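Local coordinates for protein succinate-semialdehyde dehydrogenase (NAD(P)(+)) (Marinobacter aquaeolei, PDB 3RH9) that probably oxidises succinate semialdehyde to succinate with a nicotinamide cofactor, as an aldehyde dehydrogenase, at residues A[46-52]-A[216-221]; A[176-182]-A[206-212]. All blocks are in the same frame, centred on the assembly; numbering follows the deposited sequence.

Contact 1: A[46-52]-A[216-221]; sequences MPEEDVV and VIGKVL
V51 is the main bump, fitted into a hollow formed by I217, V220 and L221. The short axes of helices 48-52 and 216-221 pass 9.1 Å apart, crossing at -43°, so their side chains can interleave. A chi1 of -174° sets V51 CG1 anti to the backbone N and CG2 anti to the carbonyl carbon, which turns CG1 to V220 and L221 and CG2 to I217. V51 CG2 rests across I217 CG1 at 3.6 Å, the two side chains meeting at about a right angle. V51 CG1 slips past V220, 3.7 Å from V220 CB, and also reaches L221 CD1 at 3.9 Å. V220 fills the reciprocal hollow on helix 48-52, bounded by E48, V51 and V52: its CG1 lies 3.8 Å from V52 CG2, and its CG2 lies 4.3 Å from E48 CG. V216 CG1 makes a third bump, set against the turn where P47, in the N-cap position, leads into the helix, with E48 N 3.5 Å away. Cutting V51 back to an alanine removes both methyls and would probably leave a gap beside I217 CG1 and the flank of V220. The contact thus joins the start of helix 48-61 to helix 214-223. At its margin E48 OE1 and K219 NZ, 4.7 Å apart, are too distant for a salt bridge; the 354 Å² buried is largely aliphatic, implying adhesion through shape and hydrophobic burial.

Contact 2: A[176-182]-A[206-212]; sequences CPSVIKP and MVNLVMG
M206, V210 and N208 bury the most surface where strand 178-181 runs parallel to the weakly bonded strand 207-209, I180 in register with L209: the two ends of a beta-alpha-beta crossover through helix 188-197, in the Rossmann-like cofactor domain expected of this family. Selenomethionine M206 starts away from the partner strand but bends at chi2 and chi3 (-64° and -47°), curling back over P177 and C176: its SE is 4.1 Å from P177 CG and its CE is 3.6 Å from C176 O. M206 O meanwhile takes S178 N at 2.9 Å. Further along, N208 O accepts from I180 N, and V210 N returns a nearly straight bond (174°) to I180 O at 2.9 Å, the alternation of a parallel ladder. V210 CG2 leans over the V179 side of that bond, 3.9 Å from V179 CG1 and 4.1 Å from K181 CB. Helix 48-61 covers this face, touching V179 and V210 through A54 and N208 through A57; on the opposite face helix 188-197 packs M190 and F194 against L209. Past the strands, one water bridges the diverging chains, giving a hydrogen to P182 O at 3.0 Å and accepting one from G212 N at 3.0 Å.

Overall arrangement
From the N terminus, the chain first enters contact 1 at 46-52, the start of helix 48-61, and closes that loop at 216-221, with 163 residues intervening. Contact 2 is nested inside: 176-182 opens it and 206-212 closes it after 23 residues holding helix 188-197. Strand 207-209, an outermost strand of its sheet within the chain, then leads into helix 214-223, so the later halves of both contacts are consecutive. Their centres lie about 11 Å apart, and they touch: M46 N probably bonds M211 O (3.0 Å), while I217 CG2 packs on K181 CG. Contact 1 joins two helices, contact 2 two strands, and these touches tie one pair to the other.

Contact 1: A[46-52]-A[216-221]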
loop_
_atom_site.group_PDB
_atom_site.type_symbol
_atom_site.label_atom_id
_atom_site.label_comp_id
_atom_site.label_asym_id
_atom_site.label_seq_id
_atom_site.Cartn_x
_atom_site.Cartn_y
_atom_site.Cartn_z
HETATM N N MSE A 46 27.630 13.207 1.639
HETATM C CA MSE A 46 27.711 12.269 2.761
HETATM C C MSE A 46 27.797 10.813 2.335
HETATM O O MSE A 46 27.140 10.388 1.388
HETATM C CB MSE A 46 26.549 12.495 3.734
HETATM C CG MSE A 46 26.490 13.932 4.232
HETATM SE SE MSE A 46 24.811 14.489 5.094
HETATM C CE MSE A 46 24.616 16.170 4.108
ATOM N N PRO A 47 28.629 10.052 3.045
ATOM C CA PRO A 47 28.934 8.641 2.787
ATOM C C PRO A 47 27.880 7.707 3.363
ATOM O O PRO A 47 26.959 8.129 4.054
ATOM C CB PRO A 47 30.244 8.414 3.549
ATOM C CG PRO A 47 30.625 9.761 4.133
ATOM C CD PRO A 47 29.395 10.584 4.179
ATOM N N GLU A 48 28.037 6.427 3.073
ATOM C CA GLU A 48 27.219 5.380 3.675
ATOM C C GLU A 48 27.078 5.556 5.199
ATOM O O GLU A 48 25.986 5.828 5.683
ATOM C CB GLU A 48 27.791 4.009 3.288
ATOM C CG GLU A 48 27.581 2.891 4.272
ATOM C CD GLU A 48 27.613 1.520 3.587
ATOM O OE1 GLU A 48 28.161 1.413 2.458
ATOM O OE2 GLU A 48 27.075 0.543 4.167
ATOM N N GLU A 49 28.176 5.438 5.942
ATOM C CA GLU A 49 28.147 5.522 7.412
ATOM C C GLU A 49 27.327 6.678 8.010
ATOM O O GLU A 49 26.722 6.521 9.072
ATOM C CB GLU A 49 29.568 5.522 7.994
ATOM C CG GLU A 49 30.628 6.084 7.073
ATOM C CD GLU A 49 30.994 5.119 5.935
ATOM O OE1 GLU A 49 30.814 3.882 6.112
ATOM O OE2 GLU A 49 31.460 5.599 4.866
ATOM N N ASP A 50 27.313 7.831 7.346
ATOM C CA ASP A 50 26.467 8.940 7.780
ATOM C C ASP A 50 24.989 8.585 7.671
ATOM O O ASP A 50 24.181 8.941 8.551
ATOM C CB ASP A 50 26.714 10.193 6.936
ATOM C CG ASP A 50 27.881 11.023 7.432
ATOM O OD1 ASP A 50 28.597 10.572 8.349
ATOM O OD2 ASP A 50 28.078 12.135 6.893
ATOM N N VAL A 51 24.628 7.917 6.575
ATOM C CA VAL A 51 23.239 7.535 6.356
ATOM C C VAL A 51 22.830 6.450 7.363
ATOM O O VAL A 51 21.708 6.453 7.850
ATOM C CB VAL A 51 22.981 7.082 4.900
ATOM C CG1 VAL A 51 21.528 6.844 4.684
ATOM C CG2 VAL A 51 23.445 8.135 3.933
ATOM N N VAL A 52 23.751 5.543 7.690
ATOM C CA VAL A 52 23.507 4.533 8.711
ATOM C C VAL A 52 23.385 5.155 10.110
ATOM O O VAL A 52 22.577 4.709 10.936
ATOM C CB VAL A 52 24.601 3.452 8.711
ATOM C CG1 VAL A 52 24.359 2.451 9.821
ATOM C CG2 VAL A 52 24.651 2.746 7.367
ATOM N N VAL A 216 24.254 6.106 -3.116
ATOM C CA VAL A 216 24.738 5.872 -1.758
ATOM C C VAL A 216 23.614 5.921 -0.744
ATOM O O VAL A 216 23.353 4.933 -0.059
ATOM C CB VAL A 216 25.842 6.885 -1.331
ATOM C CG1 VAL A 216 26.116 6.782 0.169
ATOM C CG2 VAL A 216 27.135 6.672 -2.136
ATOM N N ILE A 217 22.952 7.073 -0.661
ATOM C CA ILE A 217 21.861 7.252 0.281
ATOM C C ILE A 217 20.777 6.207 0.047
ATOM O O ILE A 217 20.365 5.505 0.980
ATOM C CB ILE A 217 21.246 8.662 0.207
ATOM C CG1 ILE A 217 22.101 9.647 0.992
ATOM C CG2 ILE A 217 19.887 8.674 0.848
ATOM C CD1 ILE A 217 23.343 10.096 0.292
ATOM N N GLY A 218 20.332 6.105 -1.205
ATOM C CA GLY A 218 19.226 5.236 -1.556
ATOM C C GLY A 218 19.464 3.801 -1.138
ATOM O O GLY A 218 18.536 3.110 -0.723
ATOM N N LYS A 219 20.712 3.359 -1.227
ATOM C CA LYS A 219 21.024 1.967 -0.985
ATOM C C LYS A 219 20.886 1.585 0.488
ATOM O O LYS A 219 20.426 0.493 0.804
ATOM C CB LYS A 219 22.419 1.637 -1.507
ATOM C CG LYS A 219 22.890 0.234 -1.165
ATOM C CD LYS A 219 24.068 -0.180 -2.030
ATOM C CE LYS A 219 24.713 -1.465 -1.523
ATOM N NZ LYS A 219 25.303 -1.292 -0.167
ATOM N N VAL A 220 21.293 2.474 1.390
ATOM C CA VAL A 220 21.174 2.224 2.823
ATOM C C VAL A 220 19.710 2.140 3.254
ATOM O O VAL A 220 19.302 1.195 3.944
ATOM C CB VAL A 220 21.902 3.315 3.630
ATOM C CG1 VAL A 220 21.662 3.159 5.130
ATOM C CG2 VAL A 220 23.381 3.289 3.303
ATOM N N LEU A 221 18.926 3.125 2.815
ATOM C CA LEU A 221 17.479 3.202 3.078
ATOM C C LEU A 221 16.665 1.982 2.579
ATOM O O LEU A 221 15.701 1.572 3.226
ATOM C CB LEU A 221 16.916 4.526 2.520
ATOM C CG LEU A 221 16.860 5.741 3.464
ATOM C CD1 LEU A 221 17.831 5.613 4.611
ATOM C CD2 LEU A 221 17.046 7.077 2.752
#

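Contact 2: A[176-182]-A[206-212]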
loop_
_atom_site.group_PDB
_atom_site.type_symbol
_atom_site.label_atom_id
_atom_site.label_comp_id
_atom_site.label_asym_id
_atom_site.label_seq_id
_atom_site.Cartn_x
_atom_site.Cartn_y
_atom_site.Cartn_z
ATOM N N CYS A 176 6.698 8.677 13.975
ATOM C CA CYS A 176 7.746 8.033 13.177
ATOM C C CYS A 176 8.970 8.901 13.034
ATOM O O CYS A 176 8.908 9.937 12.393
ATOM C CB CYS A 176 7.227 7.674 11.778
ATOM S SG CYS A 176 6.262 6.160 11.775
ATOM N N PRO A 177 10.088 8.483 13.640
ATOM C CA PRO A 177 11.351 9.178 13.368
ATOM C C PRO A 177 11.687 9.010 11.889
ATOM O O PRO A 177 11.393 7.977 11.292
ATOM C CB PRO A 177 12.368 8.431 14.247
ATOM C CG PRO A 177 11.547 7.690 15.273
ATOM C CD PRO A 177 10.259 7.358 14.575
ATOM N N SER A 178 12.285 10.019 11.284
ATOM C CA SER A 178 12.516 9.957 9.858
ATOM C C SER A 178 13.940 10.340 9.465
ATOM O O SER A 178 14.622 11.090 10.158
ATOM C CB SER A 178 11.489 10.821 9.125
ATOM O OG SER A 178 11.381 12.106 9.716
ATOM N N VAL A 179 14.380 9.791 8.344
ATOM C CA VAL A 179 15.647 10.143 7.749
ATOM C C VAL A 179 15.297 10.810 6.432
ATOM O O VAL A 179 14.559 10.237 5.631
ATOM C CB VAL A 179 16.468 8.891 7.499
ATOM C CG1 VAL A 179 17.699 9.220 6.688
ATOM C CG2 VAL A 179 16.834 8.243 8.805
ATOM N N ILE A 180 15.788 12.028 6.211
ATOM C CA ILE A 180 15.302 12.840 5.089
ATOM C C ILE A 180 16.318 13.119 3.983
ATOM O O ILE A 180 17.418 13.594 4.263
ATOM C CB ILE A 180 14.722 14.169 5.574
ATOM C CG1 ILE A 180 13.475 13.900 6.424
ATOM C CG2 ILE A 180 14.413 15.075 4.367
ATOM C CD1 ILE A 180 12.718 15.131 6.877
ATOM N N LYS A 181 15.924 12.846 2.732
ATOM C CA LYS A 181 16.814 13.004 1.593
ATOM C C LYS A 181 16.240 13.873 0.468
ATOM O O LYS A 181 15.393 13.419 -0.297
ATOM C CB LYS A 181 17.187 11.631 1.032
ATOM C CG LYS A 181 18.440 11.621 0.163
ATOM C CD LYS A 181 18.238 12.399 -1.110
ATOM C CE LYS A 181 19.222 11.974 -2.184
ATOM N NZ LYS A 181 20.463 11.484 -1.530
ATOM N N PRO A 182 16.732 15.118 0.336
ATOM C CA PRO A 182 16.253 16.006 -0.728
ATOM C C PRO A 182 17.032 15.808 -2.017
ATOM O O PRO A 182 18.077 15.153 -2.023
ATOM C CB PRO A 182 16.552 17.388 -0.159
ATOM C CG PRO A 182 17.855 17.181 0.547
ATOM C CD PRO A 182 17.798 15.762 1.130
HETATM N N MSE A 206 14.362 12.569 15.954
HETATM C CA MSE A 206 13.049 12.550 15.301
HETATM C C MSE A 206 13.127 12.944 13.831
HETATM O O MSE A 206 12.389 12.416 12.993
HETATM C CB MSE A 206 12.052 13.448 16.011
HETATM C CG MSE A 206 11.417 12.808 17.206
HETATM SE SE MSE A 206 10.293 11.223 16.826
HETATM C CE MSE A 206 9.255 11.927 15.321
ATOM N N VAL A 207 14.018 13.880 13.523
ATOM C CA VAL A 207 14.270 14.260 12.143
ATOM C C VAL A 207 15.765 14.198 11.884
ATOM O O VAL A 207 16.562 14.482 12.765
ATOM C CB VAL A 207 13.752 15.658 11.843
ATOM C CG1 VAL A 207 12.284 15.753 12.192
ATOM C CG2 VAL A 207 14.531 16.667 12.630
ATOM N N ASN A 208 16.130 13.783 10.676
ATOM C CA ASN A 208 17.523 13.622 10.266
ATOM C C ASN A 208 17.660 13.931 8.780
ATOM O O ASN A 208 16.797 13.566 7.984
ATOM C CB ASN A 208 18.019 12.207 10.539
ATOM C CG ASN A 208 17.738 11.756 11.951
ATOM O OD1 ASN A 208 16.676 11.207 12.246
ATOM N ND2 ASN A 208 18.697 11.969 12.832
ATOM N N LEU A 209 18.750 14.604 8.424
ATOM C CA LEU A 209 18.982 15.056 7.064
ATOM C C LEU A 209 20.240 14.419 6.473
ATOM O O LEU A 209 21.313 14.502 7.041
ATOM C CB LEU A 209 19.071 16.583 7.038
ATOM C CG LEU A 209 19.421 17.282 5.716
ATOM C CD1 LEU A 209 18.585 16.747 4.550
ATOM C CD2 LEU A 209 19.284 18.815 5.853
ATOM N N VAL A 210 20.086 13.760 5.335
ATOM C CA VAL A 210 21.220 13.213 4.615
ATOM C C VAL A 210 21.216 13.757 3.186
ATOM O O VAL A 210 20.156 14.001 2.620
ATOM C CB VAL A 210 21.165 11.701 4.605
ATOM C CG1 VAL A 210 21.390 11.172 6.011
ATOM C CG2 VAL A 210 19.828 11.250 4.089
HETATM N N MSE A 211 22.403 13.993 2.631
HETATM C CA MSE A 211 22.523 14.532 1.286
HETATM C C MSE A 211 23.727 13.975 0.599
HETATM O O MSE A 211 24.688 13.579 1.244
HETATM C CB MSE A 211 22.670 16.029 1.325
HETATM C CG MSE A 211 21.974 16.614 2.504
HETATM SE SE MSE A 211 21.988 18.534 2.496
HETATM C CE MSE A 211 20.115 18.792 2.068
ATOM N N GLY A 212 23.664 13.956 -0.724
ATOM C CA GLY A 212 24.767 13.490 -1.534
ATOM C C GLY A 212 24.292 12.587 -2.646
ATOM O O GLY A 212 23.194 12.748 -3.175
HETATM O O HOH W 1 21.020 14.895 -1.912
#